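Phenylacetic acid degradation-related protein (Silicibacter sp., PDB 2QWZ) is a putative thioesterase of the hotdog-fold thioesterase superfamily, and so probably hydrolyses acyl thioesters, though its substrate is not established. Local coordinates at residues 45-48 with 54-57; 41-46 with 60-65. All coordinates share one frame; numbering follows the deposited sequence.

In the fold
From the N terminus the chain runs through helix 26-36 and a loop into strand 44-49, within this chain the outermost strand at one side of the six-stranded antiparallel sheet. It turns back as strand 53-58, and interaction 1 (45-48 with 54-57) closes this tight hairpin. Beyond that strand the chain enters the loop that leads to helix 73-92, and interaction 2 (41-46 with 60-65) closes a wider loop by bringing a 3-10 turn back beside the residues leading into strand 44-49. The hairpin contact thus sits within the wider closure. Both draw on strand 44-49, but the residues touching in interaction 2 flank the hairpin pairs; the centres lie about 12 Å apart.

Interaction 1 of 2, residues 45-48 with 54-57; sequences SIDA and ITMR
Ile54 meets Ile46 at the outer beta hairpin of the hotdog-fold sheet, where strand 53-58 pairs antiparallel with 44-49. Its CG1, anti to the backbone N (chi1 -168°), is carried to 3.9 Å from Ile46 CG2, the two side chains crossing at about a right angle, while helix 26-36 covers both through Leu29. Thr55 sits at a classic beta bulge: Asp47 and Ala48 both face it. Thr55 N donates to Ala48 O at 3.0 Å, from a position tilted out of the carbonyl plane, and Thr55 O receives weak bonds from both Asp47 N and Ala48 N. Met56, a selenomethionine, pairs with Ile46 in a non-hydrogen-bonded position; its bent chain lays SE 4.0 Å from Ile46 CG1, on the face packed by helices 26-36 and 73-92. Arg57 and Ser45 form the hydrogen-bonded pair beyond it, with Ser45 N to Arg57 O at 2.9 Å and Arg57 N to Ser45 O at 2.7 Å. On the opposite face from Met56, the Arg57 chain runs out to CG and CD, then bends at chi3 (-71°) to bring its guanidinium beside Asp47, whose carboxylate is turned 39° from it. NH1 makes further salt bridges with Glu140 and Asp116. With an alanine here, the acidic groups of Asp47, Glu140 and Asp116 would probably lose the positive charge they share. The salt bridge runs from Arg57 NH2 to Asp47 OD2 at 3.0 Å, a bent, weak hydrogen bond; the straighter one, Arg57 NE to Asp47 OD1, is longer at 3.3 Å but lies in the guanidinium plane and meets the syn lone pair of OD1.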
loop_
_atom_site.group_PDB
_atom_site.type_symbol
_atom_site.label_atom_id
_atom_site.label_comp_id
_atom_site.label_asym_id
_atom_site.label_seq_id
_atom_site.Cartn_x
_atom_site.Cartn_y
_atom_site.Cartn_z
ATOM N N SER A 45 -23.644 -8.962 5.649
ATOM C CA SER A 45 -24.671 -8.251 6.414
ATOM C C SER A 45 -24.061 -7.264 7.421
ATOM O O SER A 45 -22.983 -7.499 7.945
ATOM C CB SER A 45 -25.620 -9.237 7.106
ATOM O OG SER A 45 -24.932 -10.076 8.053
ATOM N N ILE A 46 -24.768 -6.179 7.707
ATOM C CA ILE A 46 -24.319 -5.168 8.665
ATOM C C ILE A 46 -24.658 -5.584 10.095
ATOM O O ILE A 46 -25.821 -5.686 10.449
ATOM C CB ILE A 46 -24.981 -3.785 8.367
ATOM C CG1 ILE A 46 -24.873 -3.416 6.889
ATOM C CG2 ILE A 46 -24.391 -2.668 9.246
ATOM C CD1 ILE A 46 -25.457 -2.056 6.554
ATOM N N ASP A 47 -23.659 -5.831 10.938
ATOM C CA ASP A 47 -23.925 -5.928 12.368
ATOM C C ASP A 47 -24.202 -4.618 13.101
ATOM O O ASP A 47 -25.026 -4.583 14.008
ATOM C CB ASP A 47 -22.766 -6.635 13.105
ATOM C CG ASP A 47 -22.673 -8.073 12.767
ATOM O OD1 ASP A 47 -23.555 -8.569 12.051
ATOM O OD2 ASP A 47 -21.713 -8.719 13.220
ATOM N N ALA A 48 -23.484 -3.560 12.774
ATOM C CA ALA A 48 -23.675 -2.271 13.432
ATOM C C ALA A 48 -23.262 -1.137 12.522
ATOM O O ALA A 48 -22.415 -1.305 11.669
ATOM C CB ALA A 48 -22.872 -2.212 14.696
ATOM N N ILE A 54 -18.481 1.036 11.003
ATOM C CA ILE A 54 -19.435 0.002 10.650
ATOM C C ILE A 54 -18.814 -1.336 10.996
ATOM O O ILE A 54 -17.632 -1.465 10.841
ATOM C CB ILE A 54 -19.727 0.044 9.174
ATOM C CG1 ILE A 54 -20.934 -0.831 8.830
ATOM C CG2 ILE A 54 -18.494 -0.309 8.343
ATOM C CD1 ILE A 54 -21.494 -0.578 7.405
ATOM N N THR A 55 -19.626 -2.295 11.429
ATOM C CA THR A 55 -19.243 -3.724 11.531
ATOM C C THR A 55 -20.012 -4.551 10.528
ATOM O O THR A 55 -21.237 -4.616 10.584
ATOM C CB THR A 55 -19.482 -4.276 12.919
ATOM O OG1 THR A 55 -18.833 -3.414 13.825
ATOM C CG2 THR A 55 -18.907 -5.699 13.083
HETATM N N MSE A 56 -19.296 -5.120 9.558
HETATM C CA MSE A 56 -19.901 -5.963 8.546
HETATM C C MSE A 56 -19.521 -7.417 8.778
HETATM O O MSE A 56 -18.394 -7.684 9.201
HETATM C CB MSE A 56 -19.405 -5.530 7.197
HETATM C CG MSE A 56 -20.088 -6.168 6.051
HETATM SE SE MSE A 56 -21.638 -5.231 5.365
HETATM C CE MSE A 56 -21.009 -3.452 4.940
ATOM N N ARG A 57 -20.466 -8.318 8.480
ATOM C CA ARG A 57 -20.321 -9.767 8.653
ATOM C C ARG A 57 -20.241 -10.424 7.290
ATOM O O ARG A 57 -21.024 -10.086 6.378
ATOM C CB ARG A 57 -21.533 -10.338 9.390
ATOM C CG ARG A 57 -21.424 -11.827 9.759
ATOM C CD ARG A 57 -22.647 -12.279 10.558
ATOM N NE ARG A 57 -22.595 -11.692 11.881
ATOM C CZ ARG A 57 -22.005 -12.258 12.919
ATOM N NH1 ARG A 57 -21.450 -13.458 12.814
ATOM N NH2 ARG A 57 -21.954 -11.603 14.054
#

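Interaction 2 of 2, residues 41-46 with 60-65; sequences QGEFSI and VQERHL. With ACT (acetate ion), chain E.
Glu43 stretches from the loop just ahead of strand 44-49 to the 3-10 turn at 60-63, meeting first Glu62 and then Arg63. Its CB packs against the carboxylate of Glu62, with Glu43 CB 3.7 Å from Glu62 CD. Glu43 CG comes closer, 3.3 Å from Glu62 OE1, and covers one face of the neighbouring Phe44 ring over its centre. With CG anti to the backbone N (chi1 -176°) and the chain extended beyond, the carboxylate is carried past Glu62 and over the guanidinium of Arg63, the two planes within 9° of parallel. Glu43 OE2 lies over one face of that group, 3.2 Å from Arg63 NE; no N-H points at it, so charge alone makes this salt bridge. Together the three residues form a surface salt-bridge network joining the edge of the sheet to the loop ahead of helix 73-92. Within the turn, Glu62 OE1 takes the edge of the same guanidinium, accepting from Arg63 NE at 3.1 Å near the guanidinium plane and more weakly from NH2. The oxygens Glu43 OE2 and Glu62 OE1 are only 3.9 Å apart, a proximity that the positive charge of Arg63, which both contact, probably offsets. Gly42 O also touches Glu62 CB. An acetate, probably from the crystallisation liquor, is held by Ser75 and the backbone N of Ser72, and its O accepts from Arg63 NH1 at 2.8 Å.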
loop_
_atom_site.group_PDB
_atom_site.type_symbol
_atom_site.label_atom_id
_atom_site.label_comp_id
_atom_site.label_asym_id
_atom_site.label_seq_id
_atom_site.Cartn_x
_atom_site.Cartn_y
_atom_site.Cartn_z
ATOM N N GLN A 41 -26.470 -10.122 -0.879
ATOM C CA GLN A 41 -27.515 -10.773 -0.093
ATOM C C GLN A 41 -27.134 -12.240 0.067
ATOM O O GLN A 41 -26.919 -12.952 -0.933
ATOM C CB GLN A 41 -28.890 -10.643 -0.764
ATOM N N GLY A 42 -27.005 -12.664 1.323
ATOM C CA GLY A 42 -26.566 -14.010 1.648
ATOM C C GLY A 42 -25.128 -14.092 2.116
ATOM O O GLY A 42 -24.771 -15.007 2.865
ATOM N N GLU A 43 -24.277 -13.172 1.674
ATOM C CA GLU A 43 -22.854 -13.253 2.038
ATOM C C GLU A 43 -22.466 -12.201 3.061
ATOM O O GLU A 43 -21.803 -12.521 4.041
ATOM C CB GLU A 43 -21.944 -13.109 0.817
ATOM C CG GLU A 43 -20.481 -13.299 1.191
ATOM C CD GLU A 43 -19.529 -13.189 0.033
ATOM O OE1 GLU A 43 -19.952 -12.742 -1.056
ATOM O OE2 GLU A 43 -18.336 -13.530 0.229
ATOM N N PHE A 44 -22.865 -10.954 2.799
ATOM C CA PHE A 44 -22.524 -9.784 3.634
ATOM C C PHE A 44 -23.737 -9.158 4.327
ATOM O O PHE A 44 -24.732 -8.878 3.673
ATOM C CB PHE A 44 -21.798 -8.726 2.786
ATOM C CG PHE A 44 -20.443 -9.196 2.279
ATOM C CD1 PHE A 44 -19.442 -9.565 3.174
ATOM C CD2 PHE A 44 -20.187 -9.311 0.940
ATOM C CE1 PHE A 44 -18.215 -10.007 2.723
ATOM C CE2 PHE A 44 -18.974 -9.742 0.489
ATOM C CZ PHE A 44 -17.985 -10.106 1.374
ATOM N N SER A 45 -23.644 -8.962 5.649
ATOM C CA SER A 45 -24.671 -8.251 6.414
ATOM C C SER A 45 -24.061 -7.264 7.421
ATOM O O SER A 45 -22.983 -7.499 7.945
ATOM C CB SER A 45 -25.620 -9.237 7.106
ATOM O OG SER A 45 -24.932 -10.076 8.053
ATOM N N ILE A 46 -24.768 -6.179 7.707
ATOM C CA ILE A 46 -24.319 -5.168 8.665
ATOM C C ILE A 46 -24.658 -5.584 10.095
ATOM O O ILE A 46 -25.821 -5.686 10.449
ATOM C CB ILE A 46 -24.981 -3.785 8.367
ATOM C CG1 ILE A 46 -24.873 -3.416 6.889
ATOM C CG2 ILE A 46 -24.391 -2.668 9.246
ATOM C CD1 ILE A 46 -25.457 -2.056 6.554
ATOM N N VAL A 60 -19.771 -17.133 6.654
ATOM C CA VAL A 60 -18.808 -18.128 6.163
ATOM C C VAL A 60 -19.492 -19.360 5.541
ATOM O O VAL A 60 -18.959 -20.000 4.632
ATOM C CB VAL A 60 -17.817 -18.572 7.272
ATOM C CG1 VAL A 60 -18.515 -19.417 8.303
ATOM C CG2 VAL A 60 -16.622 -19.356 6.683
ATOM N N GLN A 61 -20.680 -19.673 6.008
ATOM C CA GLN A 61 -21.429 -20.776 5.446
ATOM C C GLN A 61 -21.720 -20.596 3.959
ATOM O O GLN A 61 -21.623 -21.554 3.212
ATOM C CB GLN A 61 -22.731 -20.968 6.211
ATOM C CG GLN A 61 -23.363 -22.320 5.969
ATOM C CD GLN A 61 -24.822 -22.299 6.275
ATOM O OE1 GLN A 61 -25.285 -22.957 7.218
ATOM N NE2 GLN A 61 -25.571 -21.515 5.492
ATOM N N GLU A 62 -22.058 -19.373 3.541
ATOM C CA GLU A 62 -22.336 -19.058 2.147
ATOM C C GLU A 62 -21.170 -19.328 1.188
ATOM O O GLU A 62 -21.340 -19.261 -0.030
ATOM C CB GLU A 62 -22.747 -17.590 2.048
ATOM C CG GLU A 62 -23.209 -17.128 0.671
ATOM C CD GLU A 62 -22.079 -16.674 -0.240
ATOM O OE1 GLU A 62 -20.945 -16.474 0.243
ATOM O OE2 GLU A 62 -22.328 -16.516 -1.450
ATOM N N ARG A 63 -19.990 -19.610 1.739
ATOM C CA ARG A 63 -18.783 -19.862 0.967
ATOM C C ARG A 63 -18.577 -21.349 0.697
ATOM O O ARG A 63 -17.706 -21.722 -0.084
ATOM C CB ARG A 63 -17.560 -19.352 1.739
ATOM C CG ARG A 63 -17.575 -17.877 2.086
ATOM C CD ARG A 63 -16.948 -17.067 1.004
ATOM N NE ARG A 63 -17.909 -16.684 -0.021
ATOM C CZ ARG A 63 -17.641 -16.575 -1.317
ATOM N NH1 ARG A 63 -16.438 -16.836 -1.798
ATOM N NH2 ARG A 63 -18.608 -16.216 -2.150
ATOM N N HIS A 64 -19.327 -22.193 1.396
ATOM C CA HIS A 64 -19.278 -23.633 1.185
ATOM C C HIS A 64 -17.844 -24.099 0.995
ATOM O O HIS A 64 -17.462 -24.556 -0.081
ATOM C CB HIS A 64 -20.147 -24.012 -0.012
ATOM C CG HIS A 64 -21.565 -23.557 0.121
ATOM N ND1 HIS A 64 -22.432 -24.097 1.049
ATOM C CD2 HIS A 64 -22.256 -22.589 -0.526
ATOM C CE1 HIS A 64 -23.606 -23.496 0.951
ATOM N NE2 HIS A 64 -23.523 -22.571 0.008
ATOM N N LEU A 65 -17.065 -23.963 2.060
ATOM C CA LEU A 65 -15.685 -24.385 2.085
ATOM C C LEU A 65 -15.613 -25.779 2.690
ATOM O O LEU A 65 -16.447 -26.137 3.527
ATOM C CB LEU A 65 -14.843 -23.408 2.931
ATOM C CG LEU A 65 -14.873 -21.916 2.570
ATOM C CD1 LEU A 65 -14.189 -21.103 3.639
ATOM C CD2 LEU A 65 -14.225 -21.645 1.234
HETATM C C ACT E . -13.526 -18.488 -0.297
HETATM O O ACT E . -14.504 -18.759 -1.022
HETATM O OXT ACT E . -13.632 -17.451 0.407
HETATM C CH3 ACT E . -12.339 -19.422 -0.310
#